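PDB 4QI8: lytic polysaccharide monooxygenase from Neurospora crassa, which probably cleaves cellulose oxidatively at a copper centre, drawing on an external electron donor and O2 or H2O2. Local coordinates for residues Gln51-Val56 and Cys160-Ile165; Thr60-Gly65 and Val125-Cys130. All coordinates share one frame; numbering follows the deposited sequence. Where two conformers were deposited one is given.

Contact 1 of 2, residues Gln51-Val56 and Cys160-Ile165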
loop_
_atom_site.group_PDB
_atom_site.type_symbol
_atom_site.label_atom_id
_atom_site.label_comp_id
_atom_site.label_asym_id
_atom_site.label_seq_id
_atom_site.Cartn_x
_atom_site.Cartn_y
_atom_site.Cartn_z
ATOM N N GLN A 51 15.069 7.949 5.427
ATOM C CA GLN A 51 16.037 9.020 5.582
ATOM C C GLN A 51 15.376 10.381 5.764
ATOM O O GLN A 51 15.896 11.241 6.484
ATOM C CB GLN A 51 16.956 9.082 4.365
ATOM C CG GLN A 51 17.888 7.901 4.207
ATOM C CD GLN A 51 18.738 8.028 2.958
ATOM O OE1 GLN A 51 18.218 8.241 1.862
ATOM N NE2 GLN A 51 20.050 7.941 3.117
ATOM N N SER A 52 14.257 10.585 5.072
ATOM C CA SER A 52 13.568 11.870 5.061
ATOM C C SER A 52 12.056 11.668 4.968
ATOM O O SER A 52 11.585 10.548 4.761
ATOM C CB SER A 52 14.065 12.729 3.889
ATOM O OG SER A 52 15.477 12.916 3.928
ATOM N N THR A 53 11.323 12.766 5.109
ATOM C CA THR A 53 9.869 12.777 5.070
ATOM C C THR A 53 9.450 13.801 4.025
ATOM O O THR A 53 9.944 14.922 4.036
ATOM C CB THR A 53 9.322 13.135 6.469
ATOM O OG1 THR A 53 9.706 12.113 7.399
ATOM C CG2 THR A 53 7.813 13.290 6.473
ATOM N N LEU A 54 8.568 13.408 3.113
ATOM C CA LEU A 54 8.196 14.214 1.955
ATOM C C LEU A 54 6.966 15.073 2.232
ATOM O O LEU A 54 5.920 14.546 2.590
ATOM C CB LEU A 54 7.918 13.292 0.777
ATOM C CG LEU A 54 7.561 14.003 -0.529
ATOM C CD1 LEU A 54 8.741 14.812 -1.059
ATOM C CD2 LEU A 54 7.074 13.000 -1.567
ATOM N N SER A 55 7.094 16.383 2.049
ATOM C CA SER A 55 5.970 17.296 2.226
ATOM C C SER A 55 5.068 17.280 0.991
ATOM O O SER A 55 5.537 17.429 -0.137
ATOM C CB SER A 55 6.480 18.713 2.493
ATOM O OG SER A 55 5.403 19.584 2.785
ATOM N N VAL A 56 3.769 17.099 1.214
ATOM C CA VAL A 56 2.789 17.047 0.130
ATOM C C VAL A 56 1.495 17.692 0.590
ATOM O O VAL A 56 1.093 17.516 1.731
ATOM C CB VAL A 56 2.491 15.597 -0.307
ATOM C CG1 VAL A 56 2.041 14.762 0.868
ATOM C CG2 VAL A 56 1.429 15.568 -1.399
ATOM N N CYS A 160 6.485 1.385 2.754
ATOM C CA CYS A 160 5.840 2.535 3.375
ATOM C C CYS A 160 6.684 3.792 3.272
ATOM O O CYS A 160 7.859 3.789 3.618
ATOM C CB CYS A 160 5.587 2.290 4.857
ATOM S SG CYS A 160 4.375 1.006 5.164
ATOM N N ALA A 161 6.036 4.867 2.832
ATOM C CA ALA A 161 6.647 6.184 2.716
ATOM C C ALA A 161 6.290 7.082 3.890
ATOM O O ALA A 161 5.207 6.974 4.461
ATOM C CB ALA A 161 6.216 6.841 1.418
ATOM N N GLN A 162 7.220 7.963 4.241
ATOM C CA GLN A 162 6.997 8.985 5.253
ATOM C C GLN A 162 6.622 10.293 4.586
ATOM O O GLN A 162 7.386 10.822 3.771
ATOM C CB GLN A 162 8.239 9.167 6.143
ATOM C CG GLN A 162 8.574 7.902 6.924
ATOM C CD GLN A 162 9.721 8.009 7.912
ATOM O OE1 GLN A 162 10.125 6.997 8.498
ATOM N NE2 GLN A 162 10.242 9.221 8.124
ATOM N N LEU A 163 5.445 10.804 4.943
ATOM C CA LEU A 163 4.903 12.055 4.402
ATOM C C LEU A 163 4.604 13.061 5.496
ATOM O O LEU A 163 4.278 12.702 6.628
ATOM C CB LEU A 163 3.583 11.819 3.657
ATOM C CG LEU A 163 3.560 10.765 2.561
ATOM C CD1 LEU A 163 2.175 10.737 1.929
ATOM C CD2 LEU A 163 4.633 11.016 1.504
ATOM N N SER A 164 4.695 14.332 5.133
ATOM C CA SER A 164 4.125 15.425 5.910
ATOM C C SER A 164 3.028 16.041 5.051
ATOM O O SER A 164 3.318 16.690 4.050
ATOM C CB SER A 164 5.193 16.453 6.255
ATOM O OG SER A 164 4.615 17.563 6.911
ATOM N N ILE A 165 1.773 15.790 5.420
ATOM C CA ILE A 165 0.636 16.233 4.625
ATOM C C ILE A 165 0.176 17.583 5.159
ATOM O O ILE A 165 -0.097 17.732 6.350
ATOM C CB ILE A 165 -0.507 15.196 4.626
ATOM C CG1 ILE A 165 -0.022 13.903 3.953
ATOM C CG2 ILE A 165 -1.736 15.757 3.917
ATOM C CD1 ILE A 165 -1.060 12.781 3.857
HETATM O O HOH W 1 5.479 19.813 5.482
#
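Val56, Ile165, Leu163 and Leu54 form the apolar centre of this parallel strand pair. Val56 and Ile165 lie side by side and point the same way, CG1 to CG1 at 3.8 Å. The chi1 of Val56, 55°, sets CG1 between the backbone N and carbonyl carbon, and the same methyl also meets Leu163 CD1. The other branch of Leu163, CD2, packs 4.1 Å from Leu54 CB. Three backbone bonds join the strands: Leu54 N to Gln162 O, Ser164 N to Leu54 O, and Val56 N to Ser164 O. On the opposite face, Ser164 OG (2.8 Å) and, in one conformer, Ser55 OG (2.7 Å) share one water. Further out, Thr53 lays CG2 against the backbone, 3.4 Å from Leu163 C. Its OG1 accepts a bond from Gln162 NE2 at 3.0 Å and lies in that amide's plane. The Gln162 chain is extended beyond CG and its amide held at both ends: OE1 accepts from Arg21 and the Ala50 backbone, NE2 also hydrogen-bonds to Asn90 OD1. The pair forms one edge of the larger sheet of the AA9 sandwich. Leu163 and Ile165 touch strand 134-144, Val56 touches Ile62 of strand 61-67, and Leu54 touches Val7 of strand 3-8.

Contact 2 of 2, residues Thr60-Gly65 and Val125-Cys130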
loop_
_atom_site.group_PDB
_atom_site.type_symbol
_atom_site.label_atom_id
_atom_site.label_comp_id
_atom_site.label_asym_id
_atom_site.label_seq_id
_atom_site.Cartn_x
_atom_site.Cartn_y
_atom_site.Cartn_z
ATOM N N THR A 60 -3.716 16.622 -3.500
ATOM C CA THR A 60 -2.874 16.483 -4.685
ATOM C C THR A 60 -2.535 15.019 -4.941
ATOM O O THR A 60 -2.840 14.141 -4.130
ATOM C CB THR A 60 -1.569 17.294 -4.566
ATOM O OG1 THR A 60 -0.734 16.729 -3.551
ATOM C CG2 THR A 60 -1.859 18.755 -4.232
ATOM N N THR A 61 -1.922 14.784 -6.094
ATOM C CA THR A 61 -1.541 13.456 -6.532
ATOM C C THR A 61 -0.036 13.359 -6.567
ATOM O O THR A 61 0.627 14.157 -7.227
ATOM C CB THR A 61 -2.049 13.183 -7.947
ATOM O OG1 THR A 61 -3.476 13.201 -7.949
ATOM C CG2 THR A 61 -1.575 11.829 -8.449
ATOM N N ILE A 62 0.497 12.360 -5.880
ATOM C CA ILE A 62 1.926 12.098 -5.899
ATOM C C ILE A 62 2.158 10.791 -6.633
ATOM O O ILE A 62 1.223 10.188 -7.156
ATOM C CB ILE A 62 2.504 12.075 -4.484
ATOM C CG1 ILE A 62 1.868 10.967 -3.645
ATOM C CG2 ILE A 62 2.275 13.427 -3.822
ATOM C CD1 ILE A 62 2.429 10.854 -2.240
ATOM N N THR A 63 3.404 10.358 -6.694
ATOM C CA THR A 63 3.722 9.189 -7.494
ATOM C C THR A 63 4.513 8.203 -6.644
ATOM O O THR A 63 5.482 8.593 -6.011
ATOM C CB THR A 63 4.525 9.590 -8.755
ATOM O OG1 THR A 63 3.774 10.523 -9.541
ATOM C CG2 THR A 63 4.838 8.377 -9.601
ATOM N N TYR A 64 4.073 6.945 -6.627
ATOM C CA TYR A 64 4.794 5.866 -5.954
ATOM C C TYR A 64 5.429 4.999 -7.034
ATOM O O TYR A 64 4.736 4.505 -7.923
ATOM C CB TYR A 64 3.846 5.036 -5.071
ATOM C CG TYR A 64 4.430 4.618 -3.740
ATOM C CD1 TYR A 64 5.581 3.847 -3.676
ATOM C CD2 TYR A 64 3.830 4.981 -2.541
ATOM C CE1 TYR A 64 6.120 3.464 -2.444
ATOM C CE2 TYR A 64 4.364 4.601 -1.321
ATOM C CZ TYR A 64 5.501 3.835 -1.272
ATOM O OH TYR A 64 5.996 3.454 -0.046
ATOM N N GLY A 65 6.743 4.840 -6.956
ATOM C CA GLY A 65 7.483 4.099 -7.953
ATOM C C GLY A 65 7.711 2.646 -7.583
ATOM O O GLY A 65 7.855 2.314 -6.402
ATOM N N VAL A 125 -1.045 8.479 -6.830
ATOM C CA VAL A 125 -1.752 8.267 -5.581
ATOM C C VAL A 125 -2.403 9.579 -5.197
ATOM O O VAL A 125 -1.721 10.555 -4.901
ATOM C CB VAL A 125 -0.800 7.817 -4.445
ATOM C CG1 VAL A 125 -1.576 7.575 -3.177
ATOM C CG2 VAL A 125 -0.023 6.564 -4.830
ATOM N N LYS A 126 -3.728 9.609 -5.237
ATOM C CA LYS A 126 -4.455 10.817 -4.885
ATOM C C LYS A 126 -4.676 10.890 -3.377
ATOM O O LYS A 126 -5.325 10.028 -2.778
ATOM C CB LYS A 126 -5.790 10.910 -5.634
ATOM C CG LYS A 126 -6.564 12.226 -5.392
ATOM C CD LYS A 126 -5.719 13.508 -5.616
ATOM C CE LYS A 126 -5.987 14.180 -6.962
ATOM N NZ LYS A 126 -5.054 15.331 -7.212
ATOM N N ILE A 127 -4.111 11.923 -2.768
ATOM C CA ILE A 127 -4.240 12.149 -1.337
ATOM C C ILE A 127 -5.550 12.902 -1.074
ATOM O O ILE A 127 -5.763 13.972 -1.639
ATOM C CB ILE A 127 -3.057 12.995 -0.818
ATOM C CG1 ILE A 127 -1.710 12.330 -1.152
ATOM C CG2 ILE A 127 -3.179 13.244 0.677
ATOM C CD1 ILE A 127 -1.470 10.959 -0.503
ATOM N N PRO A 128 -6.439 12.351 -0.231
ATOM C CA PRO A 128 -7.715 13.032 0.034
ATOM C C PRO A 128 -7.546 14.470 0.517
ATOM O O PRO A 128 -6.643 14.765 1.292
ATOM C CB PRO A 128 -8.341 12.179 1.135
ATOM C CG PRO A 128 -7.773 10.820 0.903
ATOM C CD PRO A 128 -6.367 11.053 0.469
ATOM N N SER A 129 -8.422 15.359 0.055
ATOM C CA SER A 129 -8.324 16.776 0.393
ATOM C C SER A 129 -8.719 17.056 1.832
ATOM O O SER A 129 -8.282 18.046 2.427
ATOM C CB SER A 129 -9.225 17.603 -0.531
ATOM O OG SER A 129 -10.597 17.284 -0.347
ATOM N N CYS A 130 -9.564 16.194 2.382
ATOM C CA CYS A 130 -10.294 16.535 3.593
ATOM C C CYS A 130 -9.654 16.033 4.882
ATOM O O CYS A 130 -10.112 16.386 5.970
ATOM C CB CYS A 130 -11.735 16.019 3.497
ATOM S SG CYS A 130 -11.864 14.212 3.278
#
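Ile62 and Val125 face each other as an antiparallel, hydrogen-bonded pair in the smaller, three-stranded sheet of the AA9 beta-sandwich. Strand 61-67 runs between strands 3-8 and 122-126. Ile62 N donates to Val125 O at 3.0 Å, and Val125 N returns a bond to Ile62 O at 2.9 Å. The inner side, with Ile62, Tyr64 and Val125, is closely packed. Ile62 CG1 stands between its backbone N and carbonyl carbon (chi1 61°), with Val125 CB 4.2 Å away. Val125 CG2 meets Tyr64 CB. Beyond CB the tyrosine leads away from segment 125-130, and its OH bonds to Ser159 OG. Ile62 and Tyr64 both also touch Leu138 of strand 134-144, across the sandwich.

The outer side, with Thr61 and Lys126, is more open to solvent. They form a non-hydrogen-bonded pair, and their side chains cross at about a right angle. Lys126 is bent at chi2 and chi3. NZ bonds to Gly59 O; its bond to Thr61 OG1 is weak and doubtful. Thr61 CG2 lies 3.8 Å from both N and O of Val125. An alanine at Thr61 would probably leave the Val125 peptide without the CG2 methyl beside it, and Lys126 NZ without its weak second partner. The strand ends at Lys126, yet one more backbone bond follows: Ile127 N donates to Thr60 O at 2.9 Å, nearly in line with the carbonyl bond.

Overall arrangement
From the N terminus, the chain first forms strand 3-8. Contact 1 opens at 51-56 and, after a short turn, contact 2 opens at 60-65. Contact 2 closes first, at 125-130, across 59 residues that include the copper ligand His72. Contact 1 closes last, at 160-165, so contact 2 lies wholly within its span. The copper ligand Tyr157 falls between the two closing segments. Contact 1 ties an edge of the six-stranded sheet. Contact 2 ties two strands of the three-stranded sheet. The sheets meet in the sandwich interior, where Tyr64 OH packs 3.2 Å from Ala161 N and also lies against the backbone of Cys160.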